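RNA-dependent RNA polymerase (Toscana virus, PDB 6QW0) carries at its N-terminus the cap-snatching endonuclease, a metal-dependent nuclease domain that probably cleaves capped host RNA to prime viral transcription. Local coordinates at residues A[136-147]-A[165-176]. Residues are numbered along the deposited sequence; the frame is centred on the assembly and turned at random.
Sequences ANSADLAARNKI and LYIIAVHFNGVV. With SO4 (sulfate ion), chain F.
A139, A143 and I147 of helix 136-157 pack on A169 and I167 of strand 163-171, the helix-to-second-strand half of a beta-alpha-beta unit in the PD-(D/E)XK nuclease fold; strand 124-131, which brings E128 and F129 to the manganese site, is its first strand. The helix runs nearly antiparallel to strand 165-171, at 152°, with axes 7.6 Å apart.

Apolar packing dominates. Small residues let the backbones approach closely: the CA atoms of A143 and A169 are 5.5 Å apart, and the CB of A169 also lies against the carbonyl O of A139. I167 puts its two branches to different uses. CG2, anti to its backbone N, rests on CA and CB of A143, while CG1 meets CG1 of I147 at 3.6 Å, the two side chains crossing at a slant, and CD1 extends to CB of K146. Beyond that contact the bent lysine chain turns away from the strand, toward E128 and the metal site. From the neighbouring strand 174-177, V176 sends CG2 to CB of A139 (3.8 Å), and its CG1 approaches CB of A143 more loosely.

The imidazole of H171 lies under the first turn of the helix. Its chi1 of 60° lays the ring back over the beta turn 171-174, with G174 N off-centre over one face; CA of A136 makes a CH-pi contact with the other, 3.8 Å from the centroid. CB of A139 comes in obliquely to CD2, at 3.5 Å.

Polar contacts lie at two separate places. On the helix flank, D140 and R144 form a salt bridge, NE to OD2. At the N-terminal end a sulfate, probably from the crystallisation liquor, accepts a weak hydrogen bond from ND2 of N173 to O1 and a shorter, nearly straight one from the backbone N of A136 to O3, 2.9 Å long.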
ATOM      1  N   ALA A 136       7.270 -12.779   9.931  1.00 31.76           N
ATOM      2  CA  ALA A 136       7.964 -11.526   9.639  1.00 31.11           C
ATOM      3  C   ALA A 136       9.060 -11.725   8.601  1.00 34.51           C
ATOM      4  O   ALA A 136       9.277 -10.858   7.746  1.00 30.04           O
ATOM      5  CB  ALA A 136       8.531 -10.924  10.925  1.00 33.45           C
ATOM      6  N   ASN A 137       9.770 -12.859   8.654  1.00 31.24           N
ATOM      7  CA  ASN A 137      10.743 -13.151   7.606  1.00 30.30           C
ATOM      8  C   ASN A 137      10.062 -13.255   6.248  1.00 31.09           C
ATOM      9  O   ASN A 137      10.611 -12.817   5.230  1.00 31.07           O
ATOM     10  CB  ASN A 137      11.509 -14.439   7.926  1.00 35.77           C
ATOM     11  CG  ASN A 137      12.554 -14.245   9.015  1.00 40.01           C
ATOM     12  OD1 ASN A 137      13.093 -13.152   9.188  1.00 38.91           O
ATOM     13  ND2 ASN A 137      12.841 -15.313   9.759  1.00 44.23           N
ATOM     14  N   SER A 138       8.856 -13.828   6.207  1.00 29.73           N
ATOM     15  CA  SER A 138       8.124 -13.875   4.948  1.00 27.90           C
ATOM     16  C   SER A 138       7.771 -12.471   4.470  1.00 26.52           C
ATOM     17  O   SER A 138       7.810 -12.190   3.264  1.00 30.36           O
ATOM     18  CB  SER A 138       6.860 -14.722   5.104  1.00 32.77           C
ATOM     19  OG  SER A 138       6.235 -14.915   3.846  1.00 46.71           O
ATOM     20  N   ALA A 139       7.417 -11.579   5.405  1.00 30.00           N
ATOM     21  CA  ALA A 139       7.099 -10.201   5.039  1.00 26.41           C
ATOM     22  C   ALA A 139       8.319  -9.480   4.490  1.00 30.91           C
ATOM     23  O   ALA A 139       8.203  -8.689   3.547  1.00 28.34           O
ATOM     24  CB  ALA A 139       6.542  -9.443   6.242  1.00 28.49           C
ATOM     25  N   ASP A 140       9.495  -9.721   5.075  1.00 28.20           N
ATOM     26  CA  ASP A 140      10.698  -9.094   4.529  1.00 25.05           C
ATOM     27  C   ASP A 140      10.980  -9.589   3.117  1.00 28.13           C
ATOM     28  O   ASP A 140      11.326  -8.797   2.236  1.00 28.57           O
ATOM     29  CB  ASP A 140      11.903  -9.336   5.429  1.00 31.04           C
ATOM     30  CG  ASP A 140      13.183  -8.781   4.819  1.00 38.00           C
ATOM     31  OD1 ASP A 140      13.524  -7.609   5.090  1.00 40.16           O
ATOM     32  OD2 ASP A 140      13.823  -9.503   4.027  1.00 39.88           O
ATOM     33  N   LEU A 141      10.806 -10.890   2.864  1.00 26.49           N
ATOM     34  CA  LEU A 141      10.994 -11.394   1.508  1.00 29.90           C
ATOM     35  C   LEU A 141       9.985 -10.777   0.549  1.00 29.29           C
ATOM     36  O   LEU A 141      10.323 -10.432  -0.588  1.00 29.09           O
ATOM     37  CB  LEU A 141      10.892 -12.920   1.486  1.00 31.94           C
ATOM     38  CG  LEU A 141      10.996 -13.615   0.127  1.00 34.58           C
ATOM     39  CD1 LEU A 141      12.313 -13.291  -0.568  1.00 39.54           C
ATOM     40  CD2 LEU A 141      10.843 -15.120   0.305  1.00 37.50           C
ATOM     41  N   ALA A 142       8.741 -10.625   0.991  1.00 26.69           N
ATOM     42  CA  ALA A 142       7.724 -10.031   0.130  1.00 25.33           C
ATOM     43  C   ALA A 142       8.072  -8.588  -0.213  1.00 23.51           C
ATOM     44  O   ALA A 142       7.911  -8.163  -1.362  1.00 27.77           O
ATOM     45  CB  ALA A 142       6.358 -10.117   0.809  1.00 28.33           C
ATOM     46  N   ALA A 143       8.541  -7.820   0.777  1.00 26.11           N
ATOM     47  CA  ALA A 143       8.977  -6.447   0.517  1.00 26.13           C
ATOM     48  C   ALA A 143      10.121  -6.408  -0.487  1.00 26.50           C
ATOM     49  O   ALA A 143      10.129  -5.582  -1.405  1.00 26.24           O
ATOM     50  CB  ALA A 143       9.392  -5.767   1.824  1.00 23.34           C
ATOM     51  N   ARG A 144      11.102  -7.294  -0.332  1.00 26.61           N
ATOM     52  CA  ARG A 144      12.222  -7.286  -1.265  1.00 25.31           C
ATOM     53  C   ARG A 144      11.801  -7.733  -2.656  1.00 29.72           C
ATOM     54  O   ARG A 144      12.350  -7.247  -3.652  1.00 27.74           O
ATOM     55  CB  ARG A 144      13.357  -8.144  -0.710  1.00 33.16           C
ATOM     56  CG  ARG A 144      13.835  -7.566   0.594  1.00 32.56           C
ATOM     57  CD  ARG A 144      15.065  -8.203   1.148  1.00 41.02           C
ATOM     58  NE  ARG A 144      15.229  -7.806   2.540  1.00 39.63           N
ATOM     59  CZ  ARG A 144      15.801  -6.677   2.945  1.00 40.09           C
ATOM     60  NH1 ARG A 144      16.284  -5.808   2.061  1.00 41.45           N
ATOM     61  NH2 ARG A 144      15.893  -6.419   4.239  1.00 34.27           N
ATOM     62  N   ASN A 145      10.819  -8.630  -2.753  1.00 27.87           N
ATOM     63  CA  ASN A 145      10.315  -9.005  -4.068  1.00 31.40           C
ATOM     64  C   ASN A 145       9.662  -7.816  -4.767  1.00 26.14           C
ATOM     65  O   ASN A 145       9.815  -7.646  -5.979  1.00 29.09           O
ATOM     66  CB  ASN A 145       9.340 -10.180  -3.946  1.00 29.26           C
ATOM     67  CG  ASN A 145      10.053 -11.491  -3.639  1.00 45.17           C
ATOM     68  OD1 ASN A 145      11.249 -11.631  -3.901  1.00 45.72           O
ATOM     69  ND2 ASN A 145       9.322 -12.453  -3.086  1.00 48.22           N
ATOM     70  N   LYS A 146       8.947  -6.968  -4.019  1.00 25.69           N
ATOM     71  CA  LYS A 146       8.336  -5.802  -4.660  1.00 23.67           C
ATOM     72  C   LYS A 146       9.388  -4.768  -5.054  1.00 23.53           C
ATOM     73  O   LYS A 146       9.236  -4.107  -6.091  1.00 24.76           O
ATOM     74  CB  LYS A 146       7.282  -5.169  -3.754  1.00 23.39           C
ATOM     75  CG  LYS A 146       6.054  -6.023  -3.541  1.00 24.84           C
ATOM     76  CD  LYS A 146       5.414  -6.434  -4.846  1.00 26.33           C
ATOM     77  CE  LYS A 146       4.074  -7.133  -4.597  1.00 26.61           C
ATOM     78  NZ  LYS A 146       3.454  -7.587  -5.886  1.00 30.35           N
ATOM     79  N   ILE A 147      10.450  -4.608  -4.255  1.00 23.29           N
ATOM     80  CA  ILE A 147      11.552  -3.748  -4.687  1.00 25.89           C
ATOM     81  C   ILE A 147      12.130  -4.269  -5.994  1.00 27.52           C
ATOM     82  O   ILE A 147      12.304  -3.517  -6.959  1.00 25.48           O
ATOM     83  CB  ILE A 147      12.630  -3.641  -3.595  1.00 23.84           C
ATOM     84  CG1 ILE A 147      12.100  -2.856  -2.401  1.00 25.08           C
ATOM     85  CG2 ILE A 147      13.887  -2.969  -4.156  1.00 26.37           C
ATOM     86  CD1 ILE A 147      13.051  -2.824  -1.238  1.00 25.21           C
ATOM     87  N   LEU A 165      11.299   5.187  -3.484  1.00 18.98           N
ATOM     88  CA  LEU A 165      10.516   3.958  -3.594  1.00 21.18           C
ATOM     89  C   LEU A 165      10.210   3.437  -2.195  1.00 20.78           C
ATOM     90  O   LEU A 165      11.134   3.117  -1.439  1.00 19.69           O
ATOM     91  CB  LEU A 165      11.262   2.891  -4.396  1.00 22.84           C
ATOM     92  CG  LEU A 165      10.644   1.491  -4.467  1.00 20.89           C
ATOM     93  CD1 LEU A 165       9.252   1.525  -5.101  1.00 22.98           C
ATOM     94  CD2 LEU A 165      11.563   0.551  -5.252  1.00 23.94           C
ATOM     95  N   TYR A 166       8.921   3.323  -1.865  1.00 17.85           N
ATOM     96  CA  TYR A 166       8.486   2.895  -0.539  1.00 18.85           C
ATOM     97  C   TYR A 166       7.660   1.621  -0.646  1.00 20.39           C
ATOM     98  O   TYR A 166       6.875   1.455  -1.587  1.00 20.28           O
ATOM     99  CB  TYR A 166       7.655   3.979   0.162  1.00 20.98           C
ATOM    100  CG  TYR A 166       8.455   5.153   0.671  1.00 19.22           C
ATOM    101  CD1 TYR A 166       9.317   5.014   1.767  1.00 20.19           C
ATOM    102  CD2 TYR A 166       8.368   6.402   0.041  1.00 20.43           C
ATOM    103  CE1 TYR A 166      10.046   6.090   2.246  1.00 21.95           C
ATOM    104  CE2 TYR A 166       9.098   7.484   0.503  1.00 22.31           C
ATOM    105  CZ  TYR A 166       9.948   7.319   1.591  1.00 22.66           C
ATOM    106  OH  TYR A 166      10.671   8.389   2.067  1.00 24.65           O
ATOM    107  N   ILE A 167       7.812   0.745   0.349  1.00 20.15           N
ATOM    108  CA  ILE A 167       7.126  -0.546   0.401  1.00 20.21           C
ATOM    109  C   ILE A 167       6.450  -0.676   1.753  1.00 19.76           C
ATOM    110  O   ILE A 167       7.029  -0.278   2.766  1.00 20.60           O
ATOM    111  CB  ILE A 167       8.100  -1.730   0.226  1.00 21.88           C
ATOM    112  CG1 ILE A 167       9.016  -1.524  -0.986  1.00 22.88           C
ATOM    113  CG2 ILE A 167       7.338  -3.044   0.141  1.00 23.92           C
ATOM    114  CD1 ILE A 167       8.325  -1.595  -2.335  1.00 22.76           C
ATOM    115  N   ILE A 168       5.242  -1.242   1.773  1.00 19.69           N
ATOM    116  CA  ILE A 168       4.619  -1.716   3.012  1.00 19.41           C
ATOM    117  C   ILE A 168       4.242  -3.181   2.819  1.00 22.85           C
ATOM    118  O   ILE A 168       3.399  -3.493   1.967  1.00 20.40           O
ATOM    119  CB  ILE A 168       3.368  -0.904   3.406  1.00 21.69           C
ATOM    120  CG1 ILE A 168       3.646   0.600   3.359  1.00 23.39           C
ATOM    121  CG2 ILE A 168       2.906  -1.308   4.797  1.00 23.47           C
ATOM    122  CD1 ILE A 168       2.401   1.452   3.626  1.00 28.35           C
ATOM    123  N   ALA A 169       4.838  -4.070   3.623  1.00 22.26           N
ATOM    124  CA  ALA A 169       4.517  -5.501   3.611  1.00 24.45           C
ATOM    125  C   ALA A 169       3.909  -5.892   4.956  1.00 22.49           C
ATOM    126  O   ALA A 169       4.571  -5.764   5.990  1.00 24.74           O
ATOM    127  CB  ALA A 169       5.767  -6.343   3.343  1.00 25.39           C
ATOM    128  N   VAL A 170       2.649  -6.370   4.952  1.00 19.77           N
ATOM    129  CA  VAL A 170       1.956  -6.698   6.199  1.00 20.72           C
ATOM    130  C   VAL A 170       1.987  -8.204   6.429  1.00 21.32           C
ATOM    131  O   VAL A 170       1.905  -8.996   5.484  1.00 24.12           O
ATOM    132  CB  VAL A 170       0.504  -6.168   6.192  1.00 21.01           C
ATOM    133  CG1 VAL A 170      -0.308  -6.850   5.110  1.00 25.11           C
ATOM    134  CG2 VAL A 170      -0.143  -6.350   7.567  1.00 26.12           C
ATOM    135  N   HIS A 171       2.137  -8.596   7.694  1.00 24.61           N
ATOM    136  CA  HIS A 171       1.911  -9.964   8.143  1.00 26.09           C
ATOM    137  C   HIS A 171       1.022  -9.917   9.385  1.00 24.38           C
ATOM    138  O   HIS A 171       0.661  -8.847   9.879  1.00 24.07           O
ATOM    139  CB  HIS A 171       3.240 -10.699   8.391  1.00 25.14           C
ATOM    140  CG  HIS A 171       4.108 -10.065   9.431  1.00 26.00           C
ATOM    141  ND1 HIS A 171       4.161 -10.517  10.734  1.00 29.94           N
ATOM    142  CD2 HIS A 171       4.974  -9.022   9.359  1.00 23.23           C
ATOM    143  CE1 HIS A 171       5.009  -9.772  11.423  1.00 27.17           C
ATOM    144  NE2 HIS A 171       5.517  -8.860  10.610  1.00 25.72           N
ATOM    145  N   PHE A 172       0.658 -11.097   9.901  1.00 26.09           N
ATOM    146  CA  PHE A 172      -0.326 -11.148  10.977  1.00 26.34           C
ATOM    147  C   PHE A 172       0.125 -10.381  12.214  1.00 23.08           C
ATOM    148  O   PHE A 172      -0.713  -9.860  12.961  1.00 24.94           O
ATOM    149  CB  PHE A 172      -0.625 -12.607  11.334  1.00 26.52           C
ATOM    150  CG  PHE A 172      -1.812 -12.770  12.254  1.00 28.85           C
ATOM    151  CD1 PHE A 172      -3.088 -12.903  11.730  1.00 31.36           C
ATOM    152  CD2 PHE A 172      -1.650 -12.776  13.635  1.00 33.67           C
ATOM    153  CE1 PHE A 172      -4.189 -13.049  12.566  1.00 31.58           C
ATOM    154  CE2 PHE A 172      -2.747 -12.920  14.482  1.00 33.76           C
ATOM    155  CZ  PHE A 172      -4.017 -13.048  13.940  1.00 33.08           C
ATOM    156  N   ASN A 173       1.438 -10.275  12.441  1.00 24.88           N
ATOM    157  CA  ASN A 173       1.950  -9.665  13.662  1.00 27.73           C
ATOM    158  C   ASN A 173       2.772  -8.404  13.411  1.00 24.42           C
ATOM    159  O   ASN A 173       3.502  -7.971  14.297  1.00 26.41           O
ATOM    160  CB  ASN A 173       2.784 -10.680  14.447  1.00 31.38           C
ATOM    161  CG  ASN A 173       1.940 -11.800  15.020  1.00 31.11           C
ATOM    162  OD1 ASN A 173       0.976 -11.552  15.730  1.00 35.39           O
ATOM    163  ND2 ASN A 173       2.295 -13.033  14.695  1.00 37.35           N
ATOM    164  N   GLY A 174       2.675  -7.788  12.239  1.00 23.99           N
ATOM    165  CA  GLY A 174       3.435  -6.561  12.079  1.00 27.84           C
ATOM    166  C   GLY A 174       3.542  -6.151  10.621  1.00 25.20           C
ATOM    167  O   GLY A 174       2.797  -6.623   9.774  1.00 22.97           O
ATOM    168  N   VAL A 175       4.508  -5.270  10.367  1.00 21.61           N
ATOM    169  CA  VAL A 175       4.715  -4.650   9.066  1.00 20.32           C
ATOM    170  C   VAL A 175       6.207  -4.538   8.829  1.00 22.09           C
ATOM    171  O   VAL A 175       6.958  -4.216   9.752  1.00 23.93           O
ATOM    172  CB  VAL A 175       4.054  -3.252   9.026  1.00 24.51           C
ATOM    173  CG1 VAL A 175       4.557  -2.435   7.864  1.00 24.62           C
ATOM    174  CG2 VAL A 175       2.531  -3.372   8.989  1.00 25.37           C
ATOM    175  N   VAL A 176       6.643  -4.812   7.600  1.00 21.11           N
ATOM    176  CA  VAL A 176       7.980  -4.452   7.141  1.00 19.95           C
ATOM    177  C   VAL A 176       7.816  -3.302   6.159  1.00 21.91           C
ATOM    178  O   VAL A 176       7.112  -3.438   5.153  1.00 21.91           O
ATOM    179  CB  VAL A 176       8.705  -5.636   6.495  1.00 21.81           C
ATOM    180  CG1 VAL A 176      10.077  -5.197   5.994  1.00 25.83           C
ATOM    181  CG2 VAL A 176       8.845  -6.765   7.516  1.00 22.97           C
TER
HETATM  182  S   SO4 F 304       6.665 -13.571  13.856  1.00 61.27           S
HETATM  183  O1  SO4 F 304       5.300 -13.531  13.334  1.00 61.75           O
HETATM  184  O2  SO4 F 304       6.858 -12.465  14.790  1.00 58.63           O
HETATM  185  O3  SO4 F 304       7.612 -13.451  12.756  1.00 53.84           O
HETATM  186  O4  SO4 F 304       6.875 -14.846  14.540  1.00 65.41           O